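PDB 4MAD: beta-galactosidase from Bacillus circulans, which probably hydrolyses terminal non-reducing beta-D-galactose residues from beta-D-galactosides, as a glycoside hydrolase of family 35. Local coordinates for residues F248-F253 and E266-T271; P126-R131 and Q135-K140. All blocks are in the same frame, centred on the assembly; numbering follows the deposited sequence.

Interaction 1 of 2, residues F248-F253 and E266-T271; sequences FWHGWF and ESVVET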
ATOM      1  N   PHE A 248       0.165  17.122  -5.376  1.00 14.54           N
ATOM      2  CA  PHE A 248      -1.108  17.783  -5.592  1.00 14.45           C
ATOM      3  C   PHE A 248      -2.138  16.663  -5.534  1.00 15.80           C
ATOM      4  O   PHE A 248      -2.268  15.893  -6.449  1.00 15.05           O
ATOM      5  CB  PHE A 248      -1.110  18.510  -6.937  1.00 12.93           C
ATOM      6  CG  PHE A 248      -2.462  19.013  -7.399  1.00 13.85           C
ATOM      7  CD1 PHE A 248      -3.395  19.510  -6.537  1.00 18.10           C
ATOM      8  CD2 PHE A 248      -2.783  19.023  -8.736  1.00 16.00           C
ATOM      9  CE1 PHE A 248      -4.597  19.968  -7.037  1.00 13.66           C
ATOM     10  CE2 PHE A 248      -3.964  19.447  -9.160  1.00 14.24           C
ATOM     11  CZ  PHE A 248      -4.852  19.937  -8.311  1.00 12.76           C
ATOM     12  N   TRP A 249      -2.866  16.624  -4.431  1.00 15.93           N
ATOM     13  CA  TRP A 249      -3.808  15.572  -4.166  1.00 16.68           C
ATOM     14  C   TRP A 249      -5.079  15.898  -4.952  1.00 16.29           C
ATOM     15  O   TRP A 249      -5.996  16.460  -4.444  1.00 16.84           O
ATOM     16  CB  TRP A 249      -4.120  15.438  -2.651  1.00 17.65           C
ATOM     17  CG  TRP A 249      -2.919  15.257  -1.822  1.00 16.35           C
ATOM     18  CD1 TRP A 249      -1.908  14.470  -2.097  1.00 19.68           C
ATOM     19  CD2 TRP A 249      -2.624  15.876  -0.573  1.00 17.63           C
ATOM     20  NE1 TRP A 249      -0.967  14.544  -1.130  1.00 22.26           N
ATOM     21  CE2 TRP A 249      -1.384  15.428  -0.182  1.00 18.96           C
ATOM     22  CE3 TRP A 249      -3.283  16.785   0.228  1.00 19.61           C
ATOM     23  CZ2 TRP A 249      -0.789  15.841   0.978  1.00 25.06           C
ATOM     24  CZ3 TRP A 249      -2.682  17.200   1.361  1.00 23.20           C
ATOM     25  CH2 TRP A 249      -1.464  16.725   1.731  1.00 23.39           C
ATOM     26  N   HIS A 250      -5.084  15.547  -6.210  1.00 17.14           N
ATOM     27  CA  HIS A 250      -6.198  15.900  -7.078  1.00 17.18           C
ATOM     28  C   HIS A 250      -7.332  14.901  -6.984  1.00 16.51           C
ATOM     29  O   HIS A 250      -8.356  15.058  -7.551  1.00 16.45           O
ATOM     30  CB  HIS A 250      -5.753  16.027  -8.525  1.00 15.96           C
ATOM     31  CG  HIS A 250      -5.490  14.730  -9.174  1.00 18.88           C
ATOM     32  ND1 HIS A 250      -4.381  13.972  -8.902  1.00 20.25           N
ATOM     33  CD2 HIS A 250      -6.218  14.018 -10.045  1.00 15.05           C
ATOM     34  CE1 HIS A 250      -4.425  12.863  -9.598  1.00 13.74           C
ATOM     35  NE2 HIS A 250      -5.525  12.866 -10.302  1.00 25.38           N
ATOM     36  N   GLY A 251      -7.076  13.863  -6.234  1.00 15.96           N
ATOM     37  CA  GLY A 251      -7.990  12.805  -5.963  1.00 16.98           C
ATOM     38  C   GLY A 251      -7.843  12.465  -4.489  1.00 16.51           C
ATOM     39  O   GLY A 251      -7.413  13.281  -3.767  1.00 15.88           O
ATOM     40  N   TRP A 252      -8.246  11.268  -4.086  1.00 15.98           N
ATOM     41  CA  TRP A 252      -8.094  10.802  -2.721  1.00 14.99           C
ATOM     42  C   TRP A 252      -8.298   9.287  -2.670  1.00 16.26           C
ATOM     43  O   TRP A 252      -8.635   8.692  -3.637  1.00 16.36           O
ATOM     44  CB  TRP A 252      -9.038  11.493  -1.748  1.00 16.30           C
ATOM     45  CG  TRP A 252      -8.581  11.568  -0.339  1.00 15.76           C
ATOM     46  CD1 TRP A 252      -9.127  10.974   0.721  1.00 19.10           C
ATOM     47  CD2 TRP A 252      -7.496  12.342   0.159  1.00 18.69           C
ATOM     48  NE1 TRP A 252      -8.450  11.298   1.859  1.00 17.29           N
ATOM     49  CE2 TRP A 252      -7.454  12.164   1.541  1.00 16.19           C
ATOM     50  CE3 TRP A 252      -6.558  13.169  -0.433  1.00 16.44           C
ATOM     51  CZ2 TRP A 252      -6.508  12.769   2.320  1.00 22.11           C
ATOM     52  CZ3 TRP A 252      -5.651  13.760   0.325  1.00 17.87           C
ATOM     53  CH2 TRP A 252      -5.621  13.580   1.691  1.00 22.78           C
ATOM     54  N   PHE A 253      -8.061   8.717  -1.521  1.00 14.78           N
ATOM     55  CA  PHE A 253      -8.139   7.281  -1.327  1.00 13.02           C
ATOM     56  C   PHE A 253      -9.244   6.895  -0.359  1.00 15.71           C
ATOM     57  O   PHE A 253      -9.761   7.718   0.312  1.00 18.81           O
ATOM     58  CB  PHE A 253      -6.862   6.711  -0.770  1.00 14.14           C
ATOM     59  CG  PHE A 253      -6.505   7.273   0.513  1.00 14.32           C
ATOM     60  CD1 PHE A 253      -6.737   6.616   1.674  1.00 22.84           C
ATOM     61  CD2 PHE A 253      -5.958   8.500   0.563  1.00 18.21           C
ATOM     62  CE1 PHE A 253      -6.415   7.190   2.834  1.00 25.63           C
ATOM     63  CE2 PHE A 253      -5.668   9.063   1.704  1.00 21.49           C
ATOM     64  CZ  PHE A 253      -5.897   8.401   2.848  1.00 22.38           C
ATOM     65  N   GLU A 266     -13.366  19.836 -13.102  1.00 19.00           N
ATOM     66  CA  GLU A 266     -13.505  21.266 -12.953  1.00 20.04           C
ATOM     67  C   GLU A 266     -12.782  21.722 -11.718  1.00 17.21           C
ATOM     68  O   GLU A 266     -12.076  22.673 -11.709  1.00 17.13           O
ATOM     69  CB  GLU A 266     -14.963  21.612 -12.802  1.00 17.94           C
ATOM     70  CG  GLU A 266     -15.705  21.591 -14.088  1.00 17.65           C
ATOM     71  CD  GLU A 266     -16.340  20.240 -14.462  1.00 23.07           C
ATOM     72  OE1 GLU A 266     -16.014  19.225 -13.894  1.00 21.30           O
ATOM     73  OE2 GLU A 266     -17.184  20.238 -15.350  1.00 24.69           O
ATOM     74  N   SER A 267     -12.973  20.972 -10.669  1.00 16.54           N
ATOM     75  CA  SER A 267     -12.299  21.276  -9.416  1.00 16.09           C
ATOM     76  C   SER A 267     -10.777  21.158  -9.529  1.00 15.33           C
ATOM     77  O   SER A 267     -10.083  22.033  -9.192  1.00 14.95           O
ATOM     78  CB  SER A 267     -12.768  20.383  -8.265  1.00 18.06           C
ATOM     79  OG  SER A 267     -12.071  20.606  -7.099  1.00 17.57           O
ATOM     80  N   VAL A 268     -10.323  20.081 -10.114  1.00 15.88           N
ATOM     81  CA  VAL A 268      -8.917  19.895 -10.275  1.00 17.55           C
ATOM     82  C   VAL A 268      -8.303  21.006 -11.102  1.00 15.96           C
ATOM     83  O   VAL A 268      -7.308  21.524 -10.782  1.00 19.12           O
ATOM     84  CB  VAL A 268      -8.664  18.594 -10.940  1.00 15.64           C
ATOM     85  CG1 VAL A 268      -7.273  18.486 -11.391  1.00 15.36           C
ATOM     86  CG2 VAL A 268      -8.981  17.544 -10.008  1.00 14.70           C
ATOM     87  N   VAL A 269      -8.965  21.382 -12.166  1.00 16.94           N
ATOM     88  CA  VAL A 269      -8.442  22.443 -13.037  1.00 17.61           C
ATOM     89  C   VAL A 269      -8.293  23.746 -12.266  1.00 16.89           C
ATOM     90  O   VAL A 269      -7.348  24.448 -12.396  1.00 17.28           O
ATOM     91  CB  VAL A 269      -9.320  22.635 -14.262  1.00 18.29           C
ATOM     92  CG1 VAL A 269      -9.141  23.961 -14.871  1.00 19.07           C
ATOM     93  CG2 VAL A 269      -9.134  21.566 -15.225  1.00 20.68           C
ATOM     94  N   GLU A 270      -9.234  24.040 -11.401  1.00 17.89           N
ATOM     95  CA  GLU A 270      -9.180  25.322 -10.784  1.00 15.53           C
ATOM     96  C   GLU A 270      -7.923  25.459  -9.940  1.00 18.35           C
ATOM     97  O   GLU A 270      -7.276  26.464  -9.930  1.00 16.07           O
ATOM     98  CB  GLU A 270     -10.406  25.546  -9.947  1.00 19.28           C
ATOM     99  CG  GLU A 270     -10.328  26.747  -9.119  1.00 31.90           C
ATOM    100  CD  GLU A 270     -11.695  27.290  -8.706  1.00 38.73           C
ATOM    101  OE1 GLU A 270     -12.666  26.612  -8.854  1.00 36.06           O
ATOM    102  OE2 GLU A 270     -11.755  28.385  -8.211  1.00 41.17           O
ATOM    103  N   THR A 271      -7.634  24.424  -9.193  1.00 13.74           N
ATOM    104  CA  THR A 271      -6.426  24.412  -8.392  1.00 14.37           C
ATOM    105  C   THR A 271      -5.133  24.327  -9.184  1.00 14.88           C
ATOM    106  O   THR A 271      -4.184  24.908  -8.826  1.00 16.92           O
ATOM    107  CB  THR A 271      -6.431  23.394  -7.237  1.00 13.90           C
ATOM    108  OG1 THR A 271      -7.467  23.706  -6.326  1.00 16.94           O
ATOM    109  CG2 THR A 271      -5.161  23.430  -6.524  1.00 20.12           C
TER
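F248 drives its ring toward the helical segment 266-271 and packs there against V268 and T271. The tightest apolar approach is at the T271 end, where F248 CE1 lies 3.5 Å from T271 CG2, the methyl reaching the ring obliquely. The ring gets there because CG stands anti to the backbone N (chi1 169°), which extends the side chain away from the strand. One turn earlier on the helix, the carbonyl oxygen V268 O sits at the edge of the same ring, near its plane, 3.8 Å from F248 CZ. V268 opens its two methyls in different directions: CG1 touches the ring at F248 CE2 (4.1 Å), while CG2 meets the backbone of H250, 3.6 Å from H250 O. That carbonyl also accepts a hydrogen bond from K328. The contact joins strand 244-249, the seventh of the eight-stranded parallel barrel, to helix 265-276, the helix of the crossover to strand 281-284 in a beta-alpha-beta unit. F284 on that next strand meets the F248 ring edge-to-face. Replacing F248 by alanine would remove the ring and is likely to leave V268 CG1 and the T271 methyl without their aromatic partner. In contrast to this buried patch, E266 and E270 lie on the exposed side of the helix, E270 turning its carboxylate away from the strand. V269 faces away from the strand too, but packs on V335 of helix 327-339.

Interaction 2 of 2, residues P126-R131 and Q135-K140; sequences PNIKLR and QPYLEK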
ATOM      1  N   PRO A 126      15.523  -4.683  18.803  1.00 20.68           N
ATOM      2  CA  PRO A 126      15.577  -4.203  20.164  1.00 21.44           C
ATOM      3  C   PRO A 126      15.961  -2.750  20.170  1.00 21.83           C
ATOM      4  O   PRO A 126      16.774  -2.332  19.416  1.00 21.42           O
ATOM      5  CB  PRO A 126      16.689  -5.022  20.771  1.00 23.61           C
ATOM      6  CG  PRO A 126      16.745  -6.212  19.983  1.00 23.16           C
ATOM      7  CD  PRO A 126      16.426  -5.813  18.607  1.00 22.79           C
ATOM      8  N   ASN A 127      15.250  -2.004  20.969  1.00 19.58           N
ATOM      9  CA  ASN A 127      15.560  -0.656  21.316  1.00 18.85           C
ATOM     10  C   ASN A 127      15.294   0.328  20.196  1.00 19.95           C
ATOM     11  O   ASN A 127      15.662   1.428  20.290  1.00 20.21           O
ATOM     12  CB  ASN A 127      16.974  -0.549  21.864  1.00 21.99           C
ATOM     13  CG  ASN A 127      17.166  -1.378  23.102  1.00 27.29           C
ATOM     14  OD1 ASN A 127      16.390  -1.317  23.983  1.00 27.52           O
ATOM     15  ND2 ASN A 127      18.180  -2.183  23.125  1.00 28.59           N
ATOM     16  N   ILE A 128      14.646  -0.110  19.139  1.00 19.84           N
ATOM     17  CA  ILE A 128      14.428   0.740  18.000  1.00 19.23           C
ATOM     18  C   ILE A 128      13.425   1.829  18.267  1.00 20.13           C
ATOM     19  O   ILE A 128      12.507   1.633  18.990  1.00 18.19           O
ATOM     20  CB  ILE A 128      14.046  -0.066  16.768  1.00 20.54           C
ATOM     21  CG1 ILE A 128      14.225   0.744  15.494  1.00 18.52           C
ATOM     22  CG2 ILE A 128      12.672  -0.559  16.884  1.00 20.24           C
ATOM     23  CD1 ILE A 128      14.201  -0.045  14.332  1.00 19.77           C
ATOM     24  N   LYS A 129      13.698   2.985  17.694  1.00 18.30           N
ATOM     25  CA  LYS A 129      12.766   4.074  17.623  1.00 21.45           C
ATOM     26  C   LYS A 129      12.752   4.565  16.200  1.00 20.84           C
ATOM     27  O   LYS A 129      13.780   4.740  15.632  1.00 22.88           O
ATOM     28  CB  LYS A 129      13.171   5.181  18.577  1.00 20.27           C
ATOM     29  CG  LYS A 129      13.078   4.788  19.996  1.00 19.01           C
ATOM     30  CD  LYS A 129      11.700   4.632  20.475  1.00 22.22           C
ATOM     31  CE  LYS A 129      11.717   4.002  21.817  1.00 32.27           C
ATOM     32  NZ  LYS A 129      10.485   4.105  22.570  1.00 33.12           N
ATOM     33  N   LEU A 130      11.573   4.737  15.645  1.00 22.34           N
ATOM     34  CA  LEU A 130      11.439   5.083  14.240  1.00 19.80           C
ATOM     35  C   LEU A 130      11.534   6.570  13.895  1.00 18.16           C
ATOM     36  O   LEU A 130      11.005   7.373  14.558  1.00 20.66           O
ATOM     37  CB  LEU A 130      10.156   4.484  13.665  1.00 18.13           C
ATOM     38  CG  LEU A 130       9.940   3.007  13.918  1.00 17.74           C
ATOM     39  CD1 LEU A 130       8.621   2.548  13.521  1.00 21.70           C
ATOM     40  CD2 LEU A 130      10.967   2.220  13.296  1.00 21.42           C
ATOM     41  N   ARG A 131      12.183   6.867  12.790  1.00 17.27           N
ATOM     42  CA  ARG A 131      12.212   8.216  12.262  1.00 17.86           C
ATOM     43  C   ARG A 131      12.745   9.265  13.217  1.00 17.63           C
ATOM     44  O   ARG A 131      12.230  10.321  13.325  1.00 17.53           O
ATOM     45  CB  ARG A 131      10.848   8.619  11.673  1.00 14.95           C
ATOM     46  CG  ARG A 131      10.384   7.765  10.581  1.00 18.97           C
ATOM     47  CD  ARG A 131       9.003   8.107  10.108  1.00 19.77           C
ATOM     48  NE  ARG A 131       8.933   9.248   9.223  1.00 17.65           N
ATOM     49  CZ  ARG A 131       7.806   9.855   8.919  1.00 22.02           C
ATOM     50  NH1 ARG A 131       6.690   9.418   9.425  1.00 18.43           N
ATOM     51  NH2 ARG A 131       7.801  10.874   8.095  1.00 18.71           N
ATOM     52  N   GLN A 135      20.197   4.631  16.912  1.00 20.37           N
ATOM     53  CA  GLN A 135      21.223   3.802  16.295  1.00 22.41           C
ATOM     54  C   GLN A 135      20.725   2.523  15.638  1.00 21.33           C
ATOM     55  O   GLN A 135      21.099   2.214  14.564  1.00 21.72           O
ATOM     56  CB  GLN A 135      22.373   3.476  17.282  1.00 26.03           C
ATOM     57  CG  GLN A 135      23.570   2.774  16.667  1.00 28.10           C
ATOM     58  CD  GLN A 135      24.445   2.118  17.736  1.00 50.47           C
ATOM     59  OE1 GLN A 135      24.235   2.327  18.901  1.00 49.56           O
ATOM     60  NE2 GLN A 135      25.419   1.328  17.328  1.00 52.40           N
ATOM     61  N   PRO A 136      19.866   1.780  16.289  1.00 20.95           N
ATOM     62  CA  PRO A 136      19.402   0.566  15.654  1.00 22.64           C
ATOM     63  C   PRO A 136      18.619   0.900  14.379  1.00 21.25           C
ATOM     64  O   PRO A 136      18.769   0.286  13.399  1.00 18.77           O
ATOM     65  CB  PRO A 136      18.498  -0.046  16.712  1.00 23.34           C
ATOM     66  CG  PRO A 136      18.923   0.508  17.896  1.00 25.60           C
ATOM     67  CD  PRO A 136      19.378   1.847  17.667  1.00 23.12           C
ATOM     68  N   TYR A 137      17.802   1.916  14.454  1.00 19.28           N
ATOM     69  CA  TYR A 137      17.041   2.259  13.272  1.00 18.38           C
ATOM     70  C   TYR A 137      17.975   2.692  12.120  1.00 17.77           C
ATOM     71  O   TYR A 137      17.918   2.190  11.059  1.00 15.74           O
ATOM     72  CB  TYR A 137      16.076   3.344  13.641  1.00 17.00           C
ATOM     73  CG  TYR A 137      15.407   4.053  12.512  1.00 15.48           C
ATOM     74  CD1 TYR A 137      14.497   3.429  11.743  1.00 19.63           C
ATOM     75  CD2 TYR A 137      15.690   5.345  12.233  1.00 16.58           C
ATOM     76  CE1 TYR A 137      13.895   4.065  10.703  1.00 20.48           C
ATOM     77  CE2 TYR A 137      15.085   6.002  11.228  1.00 18.25           C
ATOM     78  CZ  TYR A 137      14.177   5.366  10.463  1.00 19.21           C
ATOM     79  OH  TYR A 137      13.570   5.995   9.437  1.00 19.90           O
ATOM     80  N   LEU A 138      18.892   3.579  12.370  1.00 16.74           N
ATOM     81  CA  LEU A 138      19.794   4.041  11.309  1.00 17.90           C
ATOM     82  C   LEU A 138      20.663   2.945  10.688  1.00 18.77           C
ATOM     83  O   LEU A 138      20.982   2.988   9.538  1.00 17.86           O
ATOM     84  CB  LEU A 138      20.633   5.217  11.781  1.00 18.89           C
ATOM     85  CG  LEU A 138      19.816   6.442  12.157  1.00 20.48           C
ATOM     86  CD1 LEU A 138      20.621   7.607  12.672  1.00 26.30           C
ATOM     87  CD2 LEU A 138      19.057   6.866  10.988  1.00 26.48           C
ATOM     88  N   GLU A 139      21.042   1.979  11.504  1.00 21.13           N
ATOM     89  CA  GLU A 139      21.834   0.892  11.025  1.00 21.95           C
ATOM     90  C   GLU A 139      21.071   0.121   9.955  1.00 21.14           C
ATOM     91  O   GLU A 139      21.628  -0.309   9.034  1.00 18.62           O
ATOM     92  CB  GLU A 139      22.156  -0.071  12.147  1.00 24.67           C
ATOM     93  CG  GLU A 139      23.131   0.475  13.150  1.00 34.63           C
ATOM     94  CD  GLU A 139      23.675  -0.569  14.125  1.00 45.60           C
ATOM     95  OE1 GLU A 139      23.258  -1.729  14.067  1.00 45.80           O
ATOM     96  OE2 GLU A 139      24.526  -0.196  14.968  1.00 47.05           O
ATOM     97  N   LYS A 140      19.797  -0.086  10.183  1.00 18.39           N
ATOM     98  CA  LYS A 140      18.960  -0.766   9.213  1.00 18.38           C
ATOM     99  C   LYS A 140      18.798   0.048   7.918  1.00 18.82           C
ATOM    100  O   LYS A 140      18.905  -0.451   6.858  1.00 21.25           O
ATOM    101  CB  LYS A 140      17.591  -1.111   9.815  1.00 19.25           C
ATOM    102  CG  LYS A 140      17.632  -1.941  11.073  1.00 16.06           C
ATOM    103  CD  LYS A 140      18.551  -3.089  11.006  1.00 17.88           C
ATOM    104  CE  LYS A 140      18.385  -3.980  12.234  1.00 21.90           C
ATOM    105  NZ  LYS A 140      19.447  -4.908  12.384  1.00 26.47           N
TER
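Y137 lies against the backbone of K129 to R131, in the loop that follows strand 100-104 of the TIM barrel and leads into helix 135-152. After the loop the chain reverses, so that the first turn of the helix lies against it and the tyrosine ring packs on the loop backbone. One face of the ring is covered by that backbone: L130 CA stands over its centre, 4.3 Å above the plane, and R131 N sits 3.3 Å above it, offset toward the rim. With CG anti to the backbone N (chi1 167°), the ring runs out along the loop toward R131. The closest approach is nearer its root, where K129 O comes within 3.3 Å of Y137 CB. I128 forms the next bump: its CG1 rests 3.7 Å from Y137 CB, and CD1 lies near the ring plane, at its edge. L130 CB points away from the helix; its CD2 touches Y137 CD1 at 4.0 Å. Towards the more exposed end, the P136 ring packs against the carbonyls of P126 and N127, with P136 CG 3.9 Å from P126 O. R131 and Y137 run side by side, but their polar ends find other partners: the guanidinium forms a salt bridge with E169 and a cation-pi contact with F175, while Y137 OH is hydrogen-bonded to Y181 OH. Between the two side chains, R131 CG lies 3.8 Å from Y137 OH.

In the fold
Both contacts belong to the catalytic barrel and follow one another along the chain, interaction 2 closing before interaction 1 opens. Their centres are 37 Å apart and their nearest atoms about 12 Å, with no direct touch. Both lie near the predicted catalytic pair. In interaction 1 the link is W249, whose indole NE1 is hydrogen-bonded to the predicted nucleophile E247, the residue that F248 follows in sequence. In interaction 2 it is R131, whose side chain comes about 6 Å from that of E171, the predicted proton donor. Segment 248-253 also supplies W252, which lines a 2-(2-methoxyethoxy)ethanol pocket with E112 and Y464.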